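Local coordinates for protein salicylaldehyde dehydrogenase NahF (Pseudomonas putida, PDB 4JZ6) that probably catalyses the NAD-dependent oxidation of salicylaldehyde to salicylate, a step in the bacterial breakdown of naphthalene, at residues H119-V124 and G167-A172; V455-Q460 and R473-A478; I29-Q34 and V56-K61; A52-T57 and N216-S221; A280-A285 and D315-R320. One frame throughout, in Å; residues are numbered along the deposited sequence.

Contact 1. Residues H119-V124 and G167-A172. With NK (salicylaldehyde), chain B; EDO (1,2-ethanediol), chain G.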
# COMPACT_ATOMS: atom_id res chain seq x y z
N HIS A 119 -15.87 18.22 16.68
CA HIS A 119 -16.79 18.14 15.55
C HIS A 119 -16.28 17.15 14.50
O HIS A 119 -17.01 16.26 14.06
CB HIS A 119 -16.98 19.51 14.90
CG HIS A 119 -17.79 20.46 15.73
ND1 HIS A 119 -18.86 20.05 16.50
CD2 HIS A 119 -17.69 21.80 15.91
CE1 HIS A 119 -19.38 21.10 17.12
NE2 HIS A 119 -18.69 22.17 16.79
N ALA A 120 -15.01 17.32 14.13
CA ALA A 120 -14.36 16.47 13.13
C ALA A 120 -14.31 15.02 13.55
O ALA A 120 -14.53 14.12 12.74
CB ALA A 120 -12.97 16.99 12.82
N SER A 121 -14.00 14.79 14.83
CA SER A 121 -13.98 13.43 15.38
C SER A 121 -15.35 12.77 15.32
O SER A 121 -15.48 11.63 14.88
CB SER A 121 -13.47 13.44 16.82
OG SER A 121 -12.14 13.92 16.88
N ALA A 122 -16.36 13.50 15.78
CA ALA A 122 -17.73 12.99 15.78
C ALA A 122 -18.16 12.70 14.35
O ALA A 122 -18.81 11.68 14.08
CB ALA A 122 -18.67 13.99 16.43
N ASN A 123 -17.79 13.58 13.44
CA ASN A 123 -18.18 13.40 12.05
C ASN A 123 -17.48 12.19 11.40
O ASN A 123 -18.09 11.48 10.61
CB ASN A 123 -17.97 14.66 11.23
CG ASN A 123 -18.73 14.63 9.92
OD1 ASN A 123 -18.18 14.30 8.87
ND2 ASN A 123 -20.02 14.93 9.98
N VAL A 124 -16.22 11.97 11.75
CA VAL A 124 -15.51 10.78 11.27
C VAL A 124 -16.27 9.53 11.68
O VAL A 124 -16.54 8.66 10.85
CB VAL A 124 -14.07 10.69 11.83
CG1 VAL A 124 -13.47 9.34 11.51
CG2 VAL A 124 -13.21 11.78 11.25
N GLY A 167 -3.54 17.01 15.63
CA GLY A 167 -4.96 16.82 15.39
C GLY A 167 -5.44 15.88 16.48
O GLY A 167 -5.92 14.78 16.21
N THR A 168 -5.29 16.35 17.71
CA THR A 168 -5.33 15.52 18.91
C THR A 168 -6.47 14.52 18.97
O THR A 168 -6.28 13.36 19.35
CB THR A 168 -5.39 16.40 20.16
OG1 THR A 168 -4.55 17.55 19.97
CG2 THR A 168 -4.90 15.63 21.35
N ALA A 169 -7.66 14.97 18.58
CA ALA A 169 -8.84 14.13 18.65
C ALA A 169 -9.14 13.45 17.32
O ALA A 169 -9.34 12.24 17.27
CB ALA A 169 -10.03 14.94 19.10
N VAL A 170 -9.18 14.24 16.24
CA VAL A 170 -9.62 13.71 14.96
C VAL A 170 -8.66 12.65 14.38
O VAL A 170 -9.10 11.71 13.72
CB VAL A 170 -9.91 14.84 13.93
CG1 VAL A 170 -8.63 15.53 13.51
CG2 VAL A 170 -10.68 14.29 12.73
N LEU A 171 -7.37 12.80 14.66
CA LEU A 171 -6.38 11.84 14.18
C LEU A 171 -6.50 10.49 14.88
O LEU A 171 -6.23 9.44 14.30
CB LEU A 171 -4.96 12.40 14.33
CG LEU A 171 -4.69 13.65 13.49
CD1 LEU A 171 -3.21 14.01 13.53
CD2 LEU A 171 -5.16 13.43 12.07
N ALA A 172 -6.92 10.52 16.14
CA ALA A 172 -7.24 9.30 16.85
C ALA A 172 -8.52 8.71 16.28
O ALA A 172 -8.58 7.52 15.95
CB ALA A 172 -7.38 9.56 18.35
OAH NK B . -1.99 17.66 9.59
CAD NK B . -2.52 17.11 10.54
CAA NK B . -3.99 16.98 10.47
CAC NK B . -4.62 16.45 9.35
CAG NK B . -6.01 16.35 9.33
CAI NK B . -6.75 16.79 10.41
CAE NK B . -6.13 17.33 11.52
CAB NK B . -4.74 17.43 11.55
OAF NK B . -4.07 17.95 12.63
C1 EDO G . -14.88 16.27 8.43
O1 EDO G . -16.14 16.23 7.73
C2 EDO G . -14.80 15.12 9.43
O2 EDO G . -13.50 15.09 10.04
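Ser121 OG packs on the peptide between Ala169 and Val170 while it is hydrogen-bonded to Asn117 O, one turn earlier in its own helix, a link made possible because OG lies beside its own backbone N (chi1 -62°). Ser121 OG comes within 3.0 Å of Val170 N, but the angle is too poor for a hydrogen bond. Val170 N is bonded elsewhere: Asn117 OD1 accepts from both Ala169 N and Val170 N, so one asparagine secures both the serine and the start of the facing segment. Ala169 CB closes in on the same hydroxyl, 3.2 Å from Ser121 OG.

The two helices involved, 111-130 and 170-181, pack beside the substrate pocket of this aldehyde dehydrogenase. Helix 170-181 links the adjacent parallel strands 159-162 and 186-189 as a beta-alpha-beta crossover.

Val170 serves both sides with its two methyls. Its CG2, anti to the backbone N, meets Ala120 CB at 3.5 Å and Val124 CG2 at 3.9 Å, the two valine side chains crossing at about a right angle. Its CG1 sits between the backbone N and the carbonyl carbon (chi1 69°) and from there touches the salicylaldehyde ring, 3.7 Å from CAE. Gly167 lines the same pocket: its CA is 3.1 Å from the phenolic oxygen OAF, and a CB on Gly167 would clash with OAF. A 1,2-ethanediol, probably from the crystallisation liquor, donates its O2 to Ala120 O (3.0 Å) and its O1 to Asn123 OD1.

Contact 2. Residues V455-Q460 and R473-A478. With EDO (1,2-ethanediol), chain G.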
# COMPACT_ATOMS: atom_id res chain seq x y z
N VAL A 455 -5.51 24.13 4.50
CA VAL A 455 -5.97 23.40 5.68
C VAL A 455 -7.44 23.01 5.57
O VAL A 455 -8.34 23.71 6.07
CB VAL A 455 -5.69 24.19 6.98
CG1 VAL A 455 -6.19 23.44 8.21
CG2 VAL A 455 -4.21 24.48 7.11
N GLN A 456 -7.69 21.89 4.89
CA GLN A 456 -9.05 21.37 4.74
C GLN A 456 -9.06 19.85 4.90
O GLN A 456 -8.07 19.18 4.61
CB GLN A 456 -9.63 21.76 3.38
CG GLN A 456 -9.71 23.26 3.14
CD GLN A 456 -10.21 23.62 1.76
OE1 GLN A 456 -11.19 23.05 1.26
NE2 GLN A 456 -9.55 24.58 1.12
N ASN A 457 -10.18 19.33 5.39
CA ASN A 457 -10.39 17.90 5.54
C ASN A 457 -11.85 17.60 5.74
O ASN A 457 -12.47 18.09 6.69
CB ASN A 457 -9.57 17.33 6.70
CG ASN A 457 -9.66 15.81 6.81
OD1 ASN A 457 -9.63 15.26 7.92
ND2 ASN A 457 -9.76 15.12 5.68
N GLU A 458 -12.42 16.82 4.83
CA GLU A 458 -13.81 16.38 4.96
C GLU A 458 -13.78 14.85 4.96
O GLU A 458 -12.94 14.24 4.32
CB GLU A 458 -14.64 16.95 3.79
CG GLU A 458 -14.62 18.48 3.72
CD GLU A 458 -15.41 19.06 2.56
OE1 GLU A 458 -16.53 18.58 2.30
OE2 GLU A 458 -14.91 20.00 1.90
N ALA A 459 -14.69 14.24 5.71
CA ALA A 459 -14.65 12.80 5.90
C ALA A 459 -15.09 12.03 4.64
O ALA A 459 -14.74 10.86 4.47
CB ALA A 459 -15.49 12.39 7.09
N GLN A 460 -15.85 12.69 3.77
CA GLN A 460 -16.28 12.08 2.51
C GLN A 460 -15.14 12.06 1.50
O GLN A 460 -15.22 11.37 0.48
CB GLN A 460 -17.43 12.86 1.86
CG GLN A 460 -18.38 13.50 2.81
CD GLN A 460 -17.96 14.88 3.24
OE1 GLN A 460 -17.25 15.04 4.23
NE2 GLN A 460 -18.40 15.90 2.50
N ARG A 473 -4.48 6.08 2.59
CA ARG A 473 -5.47 7.14 2.70
C ARG A 473 -6.51 6.94 3.82
O ARG A 473 -7.09 5.86 3.95
CB ARG A 473 -6.18 7.31 1.35
CG ARG A 473 -6.38 8.76 0.93
CD ARG A 473 -5.56 9.13 -0.30
NE ARG A 473 -4.13 9.21 -0.01
CZ ARG A 473 -3.22 9.73 -0.84
NH1 ARG A 473 -1.94 9.75 -0.49
NH2 ARG A 473 -3.59 10.22 -2.02
N PHE A 474 -6.72 7.97 4.63
CA PHE A 474 -7.86 8.01 5.54
C PHE A 474 -9.01 8.76 4.87
O PHE A 474 -8.80 9.42 3.85
CB PHE A 474 -7.49 8.70 6.86
CG PHE A 474 -6.80 7.82 7.86
CD1 PHE A 474 -7.47 6.76 8.45
CD2 PHE A 474 -5.49 8.06 8.23
CE1 PHE A 474 -6.84 5.95 9.39
CE2 PHE A 474 -4.85 7.26 9.16
CZ PHE A 474 -5.53 6.20 9.74
N ASP A 475 -10.21 8.64 5.43
CA ASP A 475 -11.42 9.32 4.92
C ASP A 475 -11.84 8.91 3.51
O ASP A 475 -11.10 8.23 2.80
CB ASP A 475 -11.27 10.84 5.01
CG ASP A 475 -11.02 11.31 6.41
OD1 ASP A 475 -11.71 10.82 7.32
OD2 ASP A 475 -10.12 12.17 6.60
N GLY A 476 -13.05 9.32 3.12
CA GLY A 476 -13.58 8.98 1.80
C GLY A 476 -13.81 7.49 1.62
O GLY A 476 -13.68 6.71 2.56
N ARG A 477 -14.15 7.08 0.41
CA ARG A 477 -14.33 5.67 0.14
C ARG A 477 -12.99 4.94 0.14
O ARG A 477 -12.92 3.74 0.41
CB ARG A 477 -15.05 5.45 -1.18
CG ARG A 477 -16.46 6.01 -1.25
CD ARG A 477 -17.02 5.81 -2.66
NE ARG A 477 -18.41 6.24 -2.82
CZ ARG A 477 -19.03 6.32 -3.99
NH1 ARG A 477 -18.38 6.02 -5.11
NH2 ARG A 477 -20.30 6.72 -4.05
N ALA A 478 -11.91 5.67 -0.13
CA ALA A 478 -10.58 5.06 -0.26
C ALA A 478 -10.07 4.39 1.01
O ALA A 478 -9.24 3.49 0.97
CB ALA A 478 -9.58 6.09 -0.75
C1 EDO G . -14.88 16.27 8.43
O1 EDO G . -16.14 16.23 7.73
C2 EDO G . -14.80 15.12 9.43
O2 EDO G . -13.50 15.09 10.04
O HOH W 1 -15.19 7.71 4.75
O HOH W 2 -14.51 9.66 -1.36
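Asn457 and Asp475 reach for each other tip to tip, and their bond is the side-chain part of this contact. Asn457 ND2 donates to Asp475 OD2 at 3.1 Å. The acceptor lies in the amide plane, yet the N-H arrives 40° above the carboxylate plane, and the two flat groups are turned 45° apart. The other oxygen, Asp475 OD1, takes a hydrogen bond from Tyr178 OH, so the buried carboxylate is held at both ends. An alanine in place of Asp475 would probably leave Asn457 ND2 and Tyr178 OH each without this acceptor and the asparagine amide freer to turn.

Between backbones the bond is shorter: Gly476 N gives to Ala459 O at 2.7 Å. Beside it Gly476 CA makes a CH...O contact with Gln460 O, 3.2 Å away. Gly476 has a positive phi (65°), and a CB on it would crowd that same carbonyl.

Water carries the rest. One molecule donates to Ala459 O and to Gly476 O (2.8 Å); a second donates to Gln460 O and accepts from Arg477 N (3.1 Å). Ala459 N turns the other way, to O1 of a 1,2-ethanediol at 3.2 Å.

The second subunit comes up to the far side, where its Thr142 bonds Glu458 OE1 and its Pro141 O takes Gln460 NE2.

Asn457 also touches salicylaldehyde, and the side chain of Asp475 is about 7 Å from that of Glu267, the predicted active-site residue: these are two loops joined beside the substrate pocket of an aldehyde dehydrogenase.

Contact 3. Residues I29-Q34 and V56-K61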
# COMPACT_ATOMS: atom_id res chain seq x y z
N ILE A 29 -6.22 0.20 33.54
CA ILE A 29 -5.20 -0.46 34.36
C ILE A 29 -3.87 0.28 34.36
O ILE A 29 -3.59 1.09 33.46
CB ILE A 29 -4.92 -1.88 33.84
CG1 ILE A 29 -4.59 -1.83 32.35
CG2 ILE A 29 -6.11 -2.79 34.07
CD1 ILE A 29 -4.21 -3.17 31.78
N ASP A 30 -3.05 -0.00 35.36
CA ASP A 30 -1.68 0.51 35.41
C ASP A 30 -0.82 -0.32 34.46
O ASP A 30 -1.24 -1.37 33.99
CB ASP A 30 -1.13 0.41 36.83
CG ASP A 30 -1.96 1.18 37.83
OD1 ASP A 30 -2.39 2.31 37.51
OD2 ASP A 30 -2.18 0.65 38.94
N SER A 31 0.40 0.15 34.19
CA SER A 31 1.32 -0.60 33.35
C SER A 31 1.91 -1.75 34.15
O SER A 31 1.85 -1.76 35.38
CB SER A 31 2.44 0.29 32.82
OG SER A 31 3.29 0.71 33.88
N SER A 32 2.50 -2.72 33.46
CA SER A 32 3.00 -3.93 34.10
C SER A 32 4.10 -3.67 35.14
O SER A 32 4.48 -4.58 35.89
CB SER A 32 3.51 -4.92 33.04
OG SER A 32 4.62 -4.38 32.35
N ASP A 33 4.60 -2.44 35.19
CA ASP A 33 5.64 -2.09 36.14
C ASP A 33 5.22 -0.94 37.04
O ASP A 33 6.05 -0.32 37.70
CB ASP A 33 6.93 -1.73 35.39
CG ASP A 33 6.73 -0.63 34.38
OD1 ASP A 33 5.56 -0.26 34.13
OD2 ASP A 33 7.74 -0.13 33.83
N GLN A 34 3.91 -0.66 37.06
CA GLN A 34 3.33 0.44 37.85
C GLN A 34 4.07 1.77 37.70
O GLN A 34 4.06 2.60 38.61
CB GLN A 34 3.23 0.06 39.34
CG GLN A 34 2.41 -1.18 39.63
CD GLN A 34 3.24 -2.44 39.56
OE1 GLN A 34 4.43 -2.44 39.90
NE2 GLN A 34 2.63 -3.53 39.12
N VAL A 56 6.53 -3.12 27.04
CA VAL A 56 6.37 -4.03 25.91
C VAL A 56 5.39 -5.13 26.28
O VAL A 56 4.54 -5.52 25.47
CB VAL A 56 7.72 -4.64 25.51
CG1 VAL A 56 7.52 -5.81 24.56
CG2 VAL A 56 8.61 -3.58 24.88
N THR A 57 5.49 -5.61 27.52
CA THR A 57 4.58 -6.61 28.03
C THR A 57 3.13 -6.16 27.90
O THR A 57 2.27 -6.93 27.46
CB THR A 57 4.86 -6.95 29.51
OG1 THR A 57 6.22 -7.40 29.65
CG2 THR A 57 3.93 -8.05 29.99
N ASP A 58 2.86 -4.91 28.27
CA ASP A 58 1.51 -4.34 28.15
C ASP A 58 1.07 -4.32 26.69
O ASP A 58 -0.09 -4.60 26.38
CB ASP A 58 1.44 -2.92 28.73
CG ASP A 58 1.63 -2.89 30.24
OD1 ASP A 58 0.76 -3.41 30.97
OD2 ASP A 58 2.65 -2.32 30.70
N ALA A 59 2.00 -4.01 25.80
CA ALA A 59 1.69 -3.93 24.38
C ALA A 59 1.29 -5.28 23.81
O ALA A 59 0.37 -5.37 22.99
CB ALA A 59 2.87 -3.35 23.62
N ILE A 60 1.97 -6.34 24.24
CA ILE A 60 1.65 -7.67 23.75
C ILE A 60 0.29 -8.11 24.29
O ILE A 60 -0.50 -8.75 23.58
CB ILE A 60 2.74 -8.69 24.12
CG1 ILE A 60 4.10 -8.24 23.57
CG2 ILE A 60 2.40 -10.06 23.58
CD1 ILE A 60 4.07 -7.88 22.10
N LYS A 61 0.02 -7.75 25.55
CA LYS A 61 -1.28 -8.03 26.17
C LYS A 61 -2.38 -7.34 25.38
O LYS A 61 -3.48 -7.89 25.22
CB LYS A 61 -1.30 -7.54 27.62
CG LYS A 61 -1.52 -8.64 28.64
CD LYS A 61 -0.24 -9.42 28.90
CE LYS A 61 -0.48 -10.63 29.81
NZ LYS A 61 -1.03 -11.81 29.08
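Asp58 reaches from the first turn of helix 56-73 to Ser32, in the type I beta turn that runs from Ser31 to Gln34 between strands 27-29 and 36-40. Its CB points at the turn, and CG follows, anti to the carbonyl carbon (chi1 -67°), to stop 3.3 Å from Ser32 N. At the tip, OD2 accepts the N-H of Ser32 at 2.8 Å, almost straight (174°), on its syn lone pair, the side of the other oxygen. OD1 lies close by, 3.1 Å from Ser32 N. OD2 has a second hydrogen-bond partner in Thr55 OG1, the N-cap residue of the same helix, and Ser31 CB lies 3.4 Å from Asp58 OD2.

An alanine here would probably leave Ser32 N and Thr55 OG1 without this acceptor and the turn less firmly tied to the helix.

The negative charge lies near the amino end of a helix, which would tend to stabilise it. Asp33, whose OD1 is 4.9 Å from Asp58 OD2, is paired through its OD2 with Arg224. Ser32 OG lies very close to Thr55 OG1, probably a hydrogen bond though too short to trust, and rests 3.8 Å from Thr57 CB.

Contact 4. Residues A52-T57 and N216-S221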
# COMPACT_ATOMS: atom_id res chain seq x y z
N ALA A 52 -0.09 6.27 32.92
CA ALA A 52 0.54 4.97 33.05
C ALA A 52 1.55 4.80 31.92
O ALA A 52 1.27 5.15 30.78
CB ALA A 52 -0.50 3.86 33.00
N ASN A 53 2.73 4.29 32.24
CA ASN A 53 3.80 4.15 31.26
C ASN A 53 3.91 2.71 30.78
O ASN A 53 4.60 1.91 31.39
CB ASN A 53 5.13 4.61 31.85
CG ASN A 53 6.16 4.95 30.79
OD1 ASN A 53 5.86 4.98 29.60
ND2 ASN A 53 7.38 5.23 31.23
N ALA A 54 3.22 2.41 29.68
CA ALA A 54 3.14 1.05 29.16
C ALA A 54 4.50 0.41 28.93
O ALA A 54 5.47 1.09 28.60
CB ALA A 54 2.33 1.02 27.87
N THR A 55 4.57 -0.90 29.13
CA THR A 55 5.76 -1.66 28.80
C THR A 55 5.49 -2.47 27.55
O THR A 55 4.36 -2.50 27.06
CB THR A 55 6.15 -2.63 29.91
OG1 THR A 55 5.10 -3.59 30.10
CG2 THR A 55 6.40 -1.88 31.21
N VAL A 56 6.53 -3.12 27.04
CA VAL A 56 6.37 -4.03 25.91
C VAL A 56 5.39 -5.13 26.28
O VAL A 56 4.54 -5.52 25.47
CB VAL A 56 7.72 -4.64 25.51
CG1 VAL A 56 7.52 -5.81 24.56
CG2 VAL A 56 8.61 -3.58 24.88
N THR A 57 5.49 -5.61 27.52
CA THR A 57 4.58 -6.61 28.03
C THR A 57 3.13 -6.16 27.90
O THR A 57 2.27 -6.93 27.46
CB THR A 57 4.86 -6.95 29.51
OG1 THR A 57 6.22 -7.40 29.65
CG2 THR A 57 3.93 -8.05 29.99
N ASN A 216 -8.09 -1.05 22.22
CA ASN A 216 -7.14 -1.13 23.32
C ASN A 216 -6.14 0.02 23.23
O ASN A 216 -5.59 0.30 22.16
CB ASN A 216 -6.43 -2.49 23.29
CG ASN A 216 -7.40 -3.66 23.36
OD1 ASN A 216 -7.70 -4.17 24.44
ND2 ASN A 216 -7.90 -4.08 22.20
N TYR A 217 -5.91 0.69 24.36
CA TYR A 217 -5.18 1.96 24.36
C TYR A 217 -3.85 1.88 25.09
O TYR A 217 -3.77 1.40 26.23
CB TYR A 217 -6.07 3.05 24.97
CG TYR A 217 -5.37 4.35 25.29
CD1 TYR A 217 -5.44 4.90 26.57
CD2 TYR A 217 -4.65 5.05 24.32
CE1 TYR A 217 -4.81 6.10 26.87
CE2 TYR A 217 -4.01 6.25 24.62
CZ TYR A 217 -4.10 6.77 25.90
OH TYR A 217 -3.47 7.96 26.20
N LEU A 218 -2.80 2.36 24.44
CA LEU A 218 -1.47 2.37 25.02
C LEU A 218 -0.84 3.74 24.88
O LEU A 218 -1.00 4.41 23.86
CB LEU A 218 -0.58 1.35 24.32
CG LEU A 218 -0.94 -0.13 24.41
CD1 LEU A 218 -0.13 -0.89 23.38
CD2 LEU A 218 -0.66 -0.66 25.80
N ASN A 219 -0.12 4.15 25.92
CA ASN A 219 0.68 5.36 25.86
C ASN A 219 1.96 5.14 26.65
O ASN A 219 2.02 4.27 27.52
CB ASN A 219 -0.09 6.56 26.40
CG ASN A 219 0.24 7.83 25.65
OD1 ASN A 219 1.34 7.99 25.13
ND2 ASN A 219 -0.73 8.75 25.58
N SER A 220 3.00 5.91 26.34
CA SER A 220 4.28 5.74 27.01
C SER A 220 5.15 6.99 26.91
O SER A 220 4.88 7.89 26.12
CB SER A 220 5.03 4.56 26.42
OG SER A 220 5.34 4.78 25.05
N SER A 221 6.19 7.03 27.73
CA SER A 221 7.22 8.04 27.57
C SER A 221 7.90 7.79 26.23
O SER A 221 7.98 6.65 25.77
CB SER A 221 8.23 7.94 28.72
OG SER A 221 8.62 6.60 28.95
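Asn53 turns its amide end onto Ser221 and grips it at two points. A chi1 of -160° sets CG anti to the backbone N; from there the amide reaches Ser221. OD1 accepts from Ser221 N at 2.8 Å, the N-H coming from well above the carbonyl plane (39° out of it), while ND2 donates to Ser221 OG at 2.9 Å, a partner only slightly tilted from the amide plane. With both ends of the amide engaged on one residue, its rotation is fixed. The serine hydroxyl is shared with Asp223 OD1, just beyond the segment.

Next to this grip the backbones join. Ala54 N gives to Asn219 O at 3.1 Å, within the plane of that carbonyl. The methyl of Ala54 faces the same way, its CB 3.3 Å from Asn219 O and 4.0 Å from Leu218 CD2.

Asn219 turns its own side chain elsewhere. Its ND2 donates to Ser191 O and to Tyr217 OH, the latter at 2.9 Å, and its OD1 accepts from Ser220 N, on a lone pair in the carbonyl plane.

Strand 215-218 is an outermost strand of the mainly parallel six-stranded sheet, and the 52-57 segment leads from strand 47-52 of the N-terminal four-stranded sheet into helix 56-73. The contact thus joins the small N-terminal sheet to the edge strand of the Rossmann-like sheet, within the dinucleotide-binding domain of the aldehyde dehydrogenase fold.

Contact 5. Residues A280-A285 and D315-R320. With SO4 (sulfate ion), chain E.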
# COMPACT_ATOMS: atom_id res chain seq x y z
N ALA A 280 -4.53 36.48 -8.91
CA ALA A 280 -5.27 36.16 -7.70
C ALA A 280 -6.10 37.30 -7.11
O ALA A 280 -5.75 38.47 -7.22
CB ALA A 280 -4.32 35.60 -6.65
N ASP A 281 -7.23 36.92 -6.51
CA ASP A 281 -7.97 37.79 -5.62
C ASP A 281 -7.11 37.91 -4.37
O ASP A 281 -7.13 37.02 -3.51
CB ASP A 281 -9.32 37.14 -5.30
CG ASP A 281 -10.21 37.99 -4.39
OD1 ASP A 281 -9.70 38.89 -3.68
OD2 ASP A 281 -11.43 37.73 -4.36
N ILE A 282 -6.34 38.99 -4.26
CA ILE A 282 -5.37 39.13 -3.18
C ILE A 282 -6.02 39.15 -1.80
O ILE A 282 -5.51 38.56 -0.85
CB ILE A 282 -4.50 40.38 -3.38
CG1 ILE A 282 -3.77 40.30 -4.72
CG2 ILE A 282 -3.48 40.53 -2.25
CD1 ILE A 282 -2.91 41.50 -5.00
N ASN A 283 -7.17 39.82 -1.69
CA ASN A 283 -7.95 39.78 -0.47
C ASN A 283 -8.22 38.33 -0.04
O ASN A 283 -7.88 37.93 1.07
CB ASN A 283 -9.27 40.52 -0.65
CG ASN A 283 -10.17 40.41 0.57
OD1 ASN A 283 -11.14 39.65 0.57
ND2 ASN A 283 -9.86 41.17 1.61
N ALA A 284 -8.81 37.56 -0.95
CA ALA A 284 -9.17 36.18 -0.67
C ALA A 284 -7.96 35.31 -0.36
O ALA A 284 -8.02 34.42 0.49
CB ALA A 284 -9.95 35.60 -1.84
N ALA A 285 -6.85 35.56 -1.05
CA ALA A 285 -5.65 34.75 -0.87
C ALA A 285 -4.99 35.04 0.48
O ALA A 285 -4.54 34.12 1.16
CB ALA A 285 -4.67 34.98 -2.00
N ASP A 315 5.01 41.89 -3.67
CA ASP A 315 5.16 43.01 -2.74
C ASP A 315 3.84 43.43 -2.12
O ASP A 315 3.77 43.69 -0.91
CB ASP A 315 5.81 44.21 -3.44
CG ASP A 315 7.31 44.05 -3.60
OD1 ASP A 315 7.93 43.33 -2.79
OD2 ASP A 315 7.87 44.65 -4.54
N GLU A 316 2.79 43.50 -2.93
CA GLU A 316 1.48 43.92 -2.44
C GLU A 316 0.90 42.85 -1.53
O GLU A 316 0.41 43.15 -0.45
CB GLU A 316 0.54 44.18 -3.61
CG GLU A 316 -0.86 44.59 -3.19
CD GLU A 316 -1.81 44.68 -4.38
OE1 GLU A 316 -1.34 44.59 -5.54
OE2 GLU A 316 -3.03 44.83 -4.16
N PHE A 317 0.97 41.60 -1.98
CA PHE A 317 0.45 40.47 -1.21
C PHE A 317 1.15 40.32 0.13
O PHE A 317 0.51 40.11 1.16
CB PHE A 317 0.58 39.16 -2.00
CG PHE A 317 0.29 37.94 -1.18
CD1 PHE A 317 -1.01 37.49 -1.02
CD2 PHE A 317 1.32 37.23 -0.57
CE1 PHE A 317 -1.28 36.37 -0.27
CE2 PHE A 317 1.06 36.11 0.18
CZ PHE A 317 -0.24 35.68 0.34
N VAL A 318 2.48 40.41 0.11
CA VAL A 318 3.27 40.28 1.33
C VAL A 318 2.92 41.38 2.32
O VAL A 318 2.81 41.13 3.52
CB VAL A 318 4.79 40.28 1.03
CG1 VAL A 318 5.60 40.39 2.31
CG2 VAL A 318 5.19 39.03 0.27
N ALA A 319 2.70 42.59 1.82
CA ALA A 319 2.34 43.71 2.68
C ALA A 319 1.03 43.46 3.43
O ALA A 319 0.95 43.67 4.65
CB ALA A 319 2.26 45.00 1.89
N ARG A 320 0.00 43.01 2.71
CA ARG A 320 -1.29 42.73 3.33
C ARG A 320 -1.18 41.57 4.32
O ARG A 320 -1.69 41.65 5.44
CB ARG A 320 -2.35 42.42 2.28
CG ARG A 320 -2.56 43.52 1.26
CD ARG A 320 -3.92 43.40 0.59
NE ARG A 320 -3.99 44.10 -0.68
CZ ARG A 320 -4.97 43.95 -1.57
NH1 ARG A 320 -5.97 43.12 -1.31
NH2 ARG A 320 -4.95 44.62 -2.71
S SO4 E . -7.70 42.28 -5.05
O1 SO4 E . -6.79 43.38 -5.37
O2 SO4 E . -8.93 42.44 -5.82
O3 SO4 E . -7.05 41.02 -5.42
O4 SO4 E . -8.01 42.27 -3.62
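Ile282 lies among three side chains of helix 311-327, and around it the packing is close. Its CG2 rests over one face of the Arg320 guanidinium, 3.6 Å above the plane and offset toward the rim, the two side chains crossing at about a right angle. CG2 also comes to the edge of the Phe317 ring, 4.1 Å from CD1, and Ala285 C also lies at the ring edge, 4.0 Å from Phe317 CE1. The other branch ends in CD1, pressed to the carboxylate of Glu316 at 3.4 Å from its CD. Glu316 OE2 is modelled unusually close to Arg320 NH2, so a salt bridge there is plausible but its geometry doubtful.

Helices 282-294 and 311-327 follow the neighbouring parallel strands 273-276 and 306-310, so this is helix packing against the seven-stranded sheet of the fold.

The outer side is looser. Asn283 is exposed and its CB only approaches Arg320 NH1. A sulfate, probably from the crystallisation liquor, occupies this edge: its O4 accepts from Asn283 N at 3.2 Å and from Arg320 NH1, also at 3.2 Å and in the guanidinium plane. Arg431 NH2 adds a further bond. Beside it Asp281 is the N-cap of helix 282-294, its OD1 taking Ala284 N at 3.2 Å.

An anion held by the amide of Asn283 at the helix start and by two arginines is consistent with a locally positive potential there.

How the contacts relate
Contacts 1 and 2 both border the salicylaldehyde pocket: their centres are 12 Å apart, Asn123 OD1 packs on Ala459 CB at 3.7 Å, and one 1,2-ethanediol bridges them. Val170 of contact 1 and Asp475 of contact 2 have their side chains about 10 and 7 Å from that of Glu267, the predicted active-site residue. Contacts 3 and 4 form a second pair, centres 6 Å apart, sharing Val56 and Thr57 at the start of helix 56-73. Contact 5 lies at the other end of the molecule, its centre 54 Å from that of contact 3, and like contact 2 it touches the second subunit.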